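Local atomic coordinates of 4-dehydrase (Streptomyces venezuelae, PDB entry 2PO3), a protein that probably acts as a pyridoxal phosphate-dependent sugar aminotransferase in the biosynthesis of desosamine, and is captured here with its TDP-sugar product as an external aldimine. Residues Q81-M95 with A106-D118. Residues are numbered along the deposited sequence; the frame is centred on the assembly and turned at random.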
loop_
_atom_site.group_PDB
_atom_site.type_symbol
_atom_site.label_atom_id
_atom_site.label_comp_id
_atom_site.label_asym_id
_atom_site.label_seq_id
_atom_site.Cartn_x
_atom_site.Cartn_y
_atom_site.Cartn_z
ATOM N N GLN A 81 -10.204 2.998 -1.797
ATOM C CA GLN A 81 -10.665 1.624 -2.025
ATOM C C GLN A 81 -11.295 1.010 -0.777
ATOM O O GLN A 81 -12.352 0.345 -0.841
ATOM C CB GLN A 81 -9.512 0.766 -2.566
ATOM C CG GLN A 81 -9.157 1.229 -4.000
ATOM C CD GLN A 81 -7.755 0.867 -4.429
ATOM O OE1 GLN A 81 -6.957 0.439 -3.610
ATOM N NE2 GLN A 81 -7.414 1.037 -5.701
ATOM N N LEU A 82 -10.673 1.230 0.383
ATOM C CA LEU A 82 -11.278 0.671 1.597
ATOM C C LEU A 82 -12.636 1.293 1.878
ATOM O O LEU A 82 -13.563 0.628 2.302
ATOM C CB LEU A 82 -10.476 0.813 2.916
ATOM C CG LEU A 82 -9.017 0.412 2.864
ATOM C CD1 LEU A 82 -8.274 1.128 3.986
ATOM C CD2 LEU A 82 -8.883 -1.086 3.143
ATOM N N LEU A 83 -12.721 2.594 1.686
ATOM C CA LEU A 83 -13.955 3.307 1.952
ATOM C C LEU A 83 -15.073 2.747 1.110
ATOM O O LEU A 83 -16.125 2.374 1.612
ATOM C CB LEU A 83 -13.698 4.795 1.681
ATOM C CG LEU A 83 -14.942 5.631 1.883
ATOM C CD1 LEU A 83 -15.597 5.307 3.230
ATOM C CD2 LEU A 83 -14.533 7.086 1.851
ATOM N N ALA A 84 -14.792 2.676 -0.187
ATOM C CA ALA A 84 -15.746 2.128 -1.114
ATOM C C ALA A 84 -16.190 0.769 -0.649
ATOM O O ALA A 84 -17.385 0.601 -0.411
ATOM C CB ALA A 84 -15.224 2.040 -2.539
ATOM N N HIS A 85 -15.247 -0.185 -0.521
ATOM C CA HIS A 85 -15.569 -1.548 -0.090
ATOM C C HIS A 85 -16.299 -1.601 1.223
ATOM O O HIS A 85 -17.285 -2.316 1.315
ATOM C CB HIS A 85 -14.405 -2.552 -0.085
ATOM C CG HIS A 85 -14.098 -3.140 -1.430
ATOM N ND1 HIS A 85 -15.088 -3.502 -2.333
ATOM C CD2 HIS A 85 -12.880 -3.427 -1.997
ATOM C CE1 HIS A 85 -14.445 -4.006 -3.396
ATOM N NE2 HIS A 85 -13.107 -3.975 -3.235
ATOM N N ALA A 86 -15.811 -0.862 2.222
ATOM C CA ALA A 86 -16.441 -0.823 3.548
ATOM C C ALA A 86 -17.910 -0.384 3.496
ATOM O O ALA A 86 -18.754 -0.861 4.251
ATOM C CB ALA A 86 -15.666 0.096 4.508
ATOM N N ALA A 87 -18.198 0.549 2.587
ATOM C CA ALA A 87 -19.524 1.109 2.405
ATOM C C ALA A 87 -20.441 0.323 1.485
ATOM O O ALA A 87 -21.623 0.652 1.349
ATOM C CB ALA A 87 -19.411 2.549 1.945
ATOM N N GLY A 88 -19.900 -0.704 0.846
ATOM C CA GLY A 88 -20.681 -1.541 -0.078
ATOM C C GLY A 88 -21.115 -0.851 -1.370
ATOM O O GLY A 88 -22.158 -1.202 -1.927
ATOM N N LEU A 89 -20.308 0.116 -1.824
ATOM C CA LEU A 89 -20.604 0.869 -3.015
ATOM C C LEU A 89 -20.656 -0.053 -4.178
ATOM O O LEU A 89 -19.899 -0.984 -4.222
ATOM C CB LEU A 89 -19.529 1.926 -3.338
ATOM C CG LEU A 89 -19.421 2.959 -2.236
ATOM C CD1 LEU A 89 -18.498 4.107 -2.660
ATOM C CD2 LEU A 89 -20.810 3.476 -1.883
ATOM N N THR A 90 -21.543 0.233 -5.115
ATOM C CA THR A 90 -21.670 -0.571 -6.301
ATOM C C THR A 90 -21.909 0.322 -7.501
ATOM O O THR A 90 -22.368 1.470 -7.436
ATOM C CB THR A 90 -22.868 -1.546 -6.186
ATOM O OG1 THR A 90 -24.042 -0.816 -5.895
ATOM C CG2 THR A 90 -22.608 -2.583 -5.100
ATOM N N GLY A 91 -21.596 -0.229 -8.651
ATOM C CA GLY A 91 -21.836 0.490 -9.883
ATOM C C GLY A 91 -21.092 1.781 -10.139
ATOM O O GLY A 91 -19.866 1.799 -10.256
ATOM N N GLU A 92 -21.882 2.842 -10.246
ATOM C CA GLU A 92 -21.383 4.151 -10.569
ATOM C C GLU A 92 -21.179 5.090 -9.435
ATOM O O GLU A 92 -21.973 5.121 -8.485
ATOM C CB GLU A 92 -22.400 4.813 -11.540
ATOM C CG GLU A 92 -22.442 4.096 -12.903
ATOM C CD GLU A 92 -23.488 4.623 -13.847
ATOM O OE1 GLU A 92 -24.155 5.624 -13.649
ATOM O OE2 GLU A 92 -23.595 3.861 -14.902
ATOM N N VAL A 93 -20.111 5.870 -9.619
ATOM C CA VAL A 93 -19.729 6.898 -8.665
ATOM C C VAL A 93 -19.506 8.230 -9.369
ATOM O O VAL A 93 -18.664 8.397 -10.255
ATOM C CB VAL A 93 -18.574 6.529 -7.749
ATOM C CG1 VAL A 93 -18.306 7.700 -6.792
ATOM C CG2 VAL A 93 -18.898 5.243 -6.984
ATOM N N ILE A 94 -20.306 9.185 -8.970
ATOM C CA ILE A 94 -20.198 10.462 -9.583
ATOM C C ILE A 94 -19.090 11.277 -8.949
ATOM O O ILE A 94 -19.032 11.414 -7.734
ATOM C CB ILE A 94 -21.529 11.182 -9.474
ATOM C CG1 ILE A 94 -22.558 10.483 -10.374
ATOM C CG2 ILE A 94 -21.334 12.665 -9.855
ATOM C CD1 ILE A 94 -24.004 10.993 -10.213
ATOM N N MET A 95 -18.251 11.833 -9.808
ATOM C CA MET A 95 -17.123 12.622 -9.366
ATOM C C MET A 95 -16.603 13.621 -10.421
ATOM O O MET A 95 -16.841 13.508 -11.638
ATOM C CB MET A 95 -15.990 11.619 -8.994
ATOM C CG MET A 95 -15.450 10.837 -10.214
ATOM S SD MET A 95 -14.048 9.689 -9.895
ATOM C CE MET A 95 -14.821 8.505 -8.790
ATOM N N ALA A 106 -8.702 4.817 -8.449
ATOM C CA ALA A 106 -8.775 4.054 -7.206
ATOM C C ALA A 106 -9.989 3.151 -7.203
ATOM O O ALA A 106 -9.961 1.992 -6.748
ATOM C CB ALA A 106 -8.857 5.000 -6.016
ATOM N N LEU A 107 -11.074 3.711 -7.735
ATOM C CA LEU A 107 -12.323 2.955 -7.753
ATOM C C LEU A 107 -12.441 1.995 -8.892
ATOM O O LEU A 107 -13.022 0.942 -8.725
ATOM C CB LEU A 107 -13.554 3.857 -7.686
ATOM C CG LEU A 107 -13.454 4.784 -6.485
ATOM C CD1 LEU A 107 -14.756 5.546 -6.403
ATOM C CD2 LEU A 107 -13.157 3.986 -5.197
ATOM N N ARG A 108 -11.885 2.386 -10.024
ATOM C CA ARG A 108 -11.890 1.566 -11.216
ATOM C C ARG A 108 -11.109 0.265 -10.987
ATOM O O ARG A 108 -11.420 -0.800 -11.521
ATOM C CB ARG A 108 -11.300 2.356 -12.389
ATOM C CG ARG A 108 -11.003 1.500 -13.618
ATOM C CD ARG A 108 -12.245 1.383 -14.507
ATOM N NE ARG A 108 -13.383 0.662 -13.903
ATOM C CZ ARG A 108 -13.454 -0.666 -13.908
ATOM N NH1 ARG A 108 -12.467 -1.398 -14.446
ATOM N NH2 ARG A 108 -14.510 -1.272 -13.348
ATOM N N TRP A 109 -10.064 0.391 -10.181
ATOM C CA TRP A 109 -9.155 -0.701 -9.813
ATOM C C TRP A 109 -9.885 -1.825 -9.116
ATOM O O TRP A 109 -9.563 -3.002 -9.318
ATOM C CB TRP A 109 -8.106 -0.141 -8.837
ATOM C CG TRP A 109 -6.997 -1.087 -8.573
ATOM C CD1 TRP A 109 -6.796 -1.765 -7.419
ATOM C CD2 TRP A 109 -5.919 -1.451 -9.466
ATOM N NE1 TRP A 109 -5.652 -2.542 -7.535
ATOM C CE2 TRP A 109 -5.104 -2.387 -8.782
ATOM C CE3 TRP A 109 -5.588 -1.130 -10.790
ATOM C CZ2 TRP A 109 -3.956 -2.951 -9.372
ATOM C CZ3 TRP A 109 -4.467 -1.695 -11.379
ATOM C CH2 TRP A 109 -3.648 -2.586 -10.668
ATOM N N ILE A 110 -10.885 -1.442 -8.296
ATOM C CA ILE A 110 -11.682 -2.422 -7.563
ATOM C C ILE A 110 -13.013 -2.701 -8.232
ATOM O O ILE A 110 -13.931 -3.161 -7.572
ATOM C CB ILE A 110 -11.900 -2.045 -6.121
ATOM C CG1 ILE A 110 -12.436 -0.622 -6.029
ATOM C CG2 ILE A 110 -10.586 -2.148 -5.356
ATOM C CD1 ILE A 110 -13.090 -0.357 -4.676
ATOM N N GLY A 111 -13.090 -2.380 -9.535
ATOM C CA GLY A 111 -14.277 -2.605 -10.355
ATOM C C GLY A 111 -15.434 -1.588 -10.368
ATOM O O GLY A 111 -16.481 -1.919 -10.878
ATOM N N LEU A 112 -15.308 -0.377 -9.829
ATOM C CA LEU A 112 -16.403 0.584 -9.874
ATOM C C LEU A 112 -16.387 1.402 -11.174
ATOM O O LEU A 112 -15.471 1.308 -12.004
ATOM C CB LEU A 112 -16.564 1.476 -8.619
ATOM C CG LEU A 112 -16.877 0.672 -7.364
ATOM C CD1 LEU A 112 -16.456 1.475 -6.144
ATOM C CD2 LEU A 112 -18.376 0.421 -7.266
ATOM N N THR A 113 -17.411 2.236 -11.357
ATOM C CA THR A 113 -17.549 3.047 -12.567
ATOM C C THR A 113 -17.651 4.530 -12.299
ATOM O O THR A 113 -18.712 5.113 -11.909
ATOM C CB THR A 113 -18.838 2.628 -13.334
ATOM O OG1 THR A 113 -18.815 1.252 -13.593
ATOM C CG2 THR A 113 -19.033 3.402 -14.643
ATOM N N PRO A 114 -16.507 5.175 -12.520
ATOM C CA PRO A 114 -16.501 6.595 -12.301
ATOM C C PRO A 114 -17.454 7.291 -13.267
ATOM O O PRO A 114 -17.496 6.959 -14.457
ATOM C CB PRO A 114 -15.074 7.027 -12.618
ATOM C CG PRO A 114 -14.187 5.799 -12.532
ATOM C CD PRO A 114 -15.126 4.622 -12.686
ATOM N N VAL A 115 -18.212 8.247 -12.756
ATOM C CA VAL A 115 -19.106 9.007 -13.609
ATOM C C VAL A 115 -18.810 10.491 -13.431
ATOM O O VAL A 115 -19.068 11.075 -12.375
ATOM C CB VAL A 115 -20.592 8.647 -13.545
ATOM C CG1 VAL A 115 -21.330 9.643 -14.432
ATOM C CG2 VAL A 115 -20.858 7.233 -14.090
ATOM N N PHE A 116 -18.237 11.066 -14.480
ATOM C CA PHE A 116 -17.805 12.480 -14.534
ATOM C C PHE A 116 -18.847 13.597 -14.736
ATOM O O PHE A 116 -19.656 13.614 -15.682
ATOM C CB PHE A 116 -16.610 12.675 -15.496
ATOM C CG PHE A 116 -15.437 11.812 -15.121
ATOM C CD1 PHE A 116 -14.934 10.847 -16.002
ATOM C CD2 PHE A 116 -14.836 11.985 -13.871
ATOM C CE1 PHE A 116 -13.824 10.063 -15.662
ATOM C CE2 PHE A 116 -13.741 11.194 -13.513
ATOM C CZ PHE A 116 -13.240 10.234 -14.403
ATOM N N ALA A 117 -18.814 14.568 -13.816
ATOM C CA ALA A 117 -19.687 15.747 -13.866
ATOM C C ALA A 117 -18.820 17.024 -13.799
ATOM O O ALA A 117 -17.760 17.030 -13.166
ATOM C CB ALA A 117 -20.839 15.696 -12.866
ATOM N N ASP A 118 -19.251 18.108 -14.453
ATOM C CA ASP A 118 -18.532 19.385 -14.520
ATOM C C ASP A 118 -18.357 20.135 -13.197
ATOM O O ASP A 118 -19.097 19.867 -12.230
ATOM C CB ASP A 118 -19.062 20.307 -15.662
ATOM C CG ASP A 118 -17.950 21.019 -16.384
ATOM O OD1 ASP A 118 -16.764 20.910 -16.065
ATOM O OD2 ASP A 118 -18.394 21.772 -17.369
#
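Val93 N and Met95 N donate to Thr113 O and Val115 O, while Gly91 O, Val93 O and Met95 O accept from Thr113 N, Val115 N and Ala117 N, a ladder of backbone hydrogen bonds that ties the parallel strands 92-95 and 113-117. Between the two helices the main polar link is a side-chain bond: Gln81 NE2 donates to Ala106 O (2.9 Å), the oxygen lying in the plane of the amide and the donor on a carbonyl lone pair. The chain reaches it extended beyond CG (chi2 157°), and NE2 also comes within 3.3 Å of Trp109 CD1, the amide and indole planes only 20° apart. With an alanine in place of Gln81, Ala106 O is likely to lose this donor and a gap to open beside Trp109 and Ile110 CG2.

Apolar side chains pack between the helices and along the strands. Ala84 CB meets Leu107 CD2, Ile110 CD1 and Leu112 CD1, each at 3.9 Å, and Ile110 CD1 also makes a CH-pi contact over one face of the His85 ring, 4.0 Å from its centroid. Met95 SD rests beside Pro114 CB and oblique to the Phe116 ring in a Met-aromatic contact, and the bend at chi3 (64°) turns CE onto Leu107 CD1 (3.8 Å). On the other face of the sheet Val115 CG2 lies against the Glu92 side chain, whose carboxylate is held by Arg138 and Thr136.

Helix 102-109 forms the crossover of a right-handed beta-alpha-beta unit, with strand 113-117 at the sheet edge within this chain and strand 139-145 flanking 92-96 on its other side. Helix 215-225 packs on Leu82 and Leu83, and His85 NE2 bonds Trp109 O of the second subunit, placing the helix pair at the dimer interface.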